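Local coordinates for protein ferritin (Pseudo-nitzschia multiseries, PDB 4IWK) that binds ferrous iron and oxidises it at a ferroxidase centre, and probably stores the ferric product inside a 24-subunit cage, at the interface of chains A and B. Coordinates in Å, arbitrary orientation; residue numbers count along the deposited sequence, not the author numbering. Chains: chain A/B, Ferritin.

The interface of chains A and B. Residues chain A 115-116, 119-120, 122; chain B 122, 125-126.
In B:His125, CG lies anti to the carbonyl carbon (chi1 -64°), which sends the imidazole toward the start of a helix in chain A. A:Phe115 has the same first torsion (chi1 -66°), and its CB rather than its ring meets the histidine. This CB sits over one face of the imidazole, 3.7 Å from the ring centroid, in a CH-pi contact. It is offset toward the rim: CB of A:Phe115 is 3.5 Å from NE2 of B:His125. The phenyl ring points onward, so the two rings do not stack. At the edge of the imidazole, in its plane, lies the side-chain amide nitrogen ND2 of B:Asn122, from the same helix. An alanine in place of B:His125 would probably leave CB of A:Phe115 without the flat face it rests on and open a gap beside it.

One turn along, A:Ala119 points its methyl at the B:Asn122 amide, with CB 3.6 Å from ND2. The same methyl touches B:Leu126, its CB lying 4.1 Å from CG of the leucine, with CD1 also against it. CD2 of B:Leu126 turns to the backbone of chain A, 3.5 Å from the carbonyl O of A:Ala116, and also packs on CB of A:Phe120. The small side chains of A:Ala116 and A:Ala119 probably let the leucine approach the helix. At the far end, the two copies of Asn122 meet loosely, OD1 to OD1 at 4.0 Å, with amide planes 63° apart. No polar pair bonds across this patch.

Both sides belong to helix 115-145, a long helix of the ferritin four-helix bundle. Chain A brings its first turns, and chain B a stretch slightly further along, so the contact is not an exact two-fold. The patch probably lies at a three-fold channel of the 24-mer, with Asn122 of neighbouring subunits toward the channel.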
# COMPACT_ATOMS: atom_id res chain seq x y z
N PHE A 115 41.04 -36.42 6.02
CA PHE A 115 39.74 -36.08 6.62
C PHE A 115 38.99 -35.05 5.78
O PHE A 115 37.76 -35.07 5.71
CB PHE A 115 39.93 -35.59 8.07
CG PHE A 115 40.45 -36.69 8.96
CD1 PHE A 115 39.64 -37.73 9.40
CD2 PHE A 115 41.80 -36.69 9.37
CE1 PHE A 115 40.19 -38.78 10.18
CE2 PHE A 115 42.33 -37.71 10.18
CZ PHE A 115 41.52 -38.77 10.57
N ALA A 116 39.75 -34.10 5.19
CA ALA A 116 39.04 -33.09 4.40
C ALA A 116 38.43 -33.70 3.15
O ALA A 116 37.31 -33.31 2.83
CB ALA A 116 40.03 -31.94 3.98
N ALA A 119 35.34 -35.61 4.17
CA ALA A 119 34.22 -34.70 4.48
C ALA A 119 33.59 -34.06 3.20
O ALA A 119 32.36 -33.96 3.05
CB ALA A 119 34.69 -33.57 5.39
N PHE A 120 34.49 -33.72 2.23
CA PHE A 120 33.94 -33.21 0.99
C PHE A 120 33.03 -34.21 0.27
O PHE A 120 32.09 -33.82 -0.36
CB PHE A 120 35.17 -32.84 0.09
CG PHE A 120 34.77 -32.39 -1.32
CD1 PHE A 120 34.20 -31.15 -1.51
CD2 PHE A 120 34.97 -33.25 -2.39
CE1 PHE A 120 33.80 -30.71 -2.82
CE2 PHE A 120 34.55 -32.83 -3.70
CZ PHE A 120 33.97 -31.58 -3.89
N ASN A 122 31.14 -36.58 1.53
CA ASN A 122 29.89 -37.03 2.17
C ASN A 122 28.59 -36.66 1.50
O ASN A 122 27.73 -37.54 1.27
CB ASN A 122 29.94 -36.62 3.68
CG ASN A 122 30.81 -37.51 4.47
OD1 ASN A 122 31.27 -37.07 5.56
ND2 ASN A 122 31.17 -38.62 4.00
N ASN B 122 34.20 -32.02 10.82
CA ASN B 122 34.16 -32.01 9.31
C ASN B 122 34.02 -30.59 8.74
O ASN B 122 34.82 -30.22 7.85
CB ASN B 122 33.04 -32.94 8.84
CG ASN B 122 33.48 -34.37 8.85
OD1 ASN B 122 32.54 -35.23 8.87
ND2 ASN B 122 34.73 -34.70 8.86
N HIS B 125 37.45 -28.96 8.88
CA HIS B 125 38.40 -29.42 7.90
C HIS B 125 38.13 -28.67 6.57
O HIS B 125 39.11 -28.26 5.93
CB HIS B 125 38.24 -30.92 7.59
CG HIS B 125 38.52 -31.82 8.79
ND1 HIS B 125 39.66 -31.68 9.59
CD2 HIS B 125 37.84 -32.92 9.28
CE1 HIS B 125 39.63 -32.62 10.53
NE2 HIS B 125 38.54 -33.38 10.36
N LEU B 126 36.87 -28.58 6.18
CA LEU B 126 36.57 -27.88 4.88
C LEU B 126 36.81 -26.37 4.97
O LEU B 126 37.27 -25.78 3.96
CB LEU B 126 35.08 -28.13 4.51
CG LEU B 126 34.91 -29.65 4.24
CD1 LEU B 126 33.38 -29.87 3.89
CD2 LEU B 126 35.77 -30.17 3.05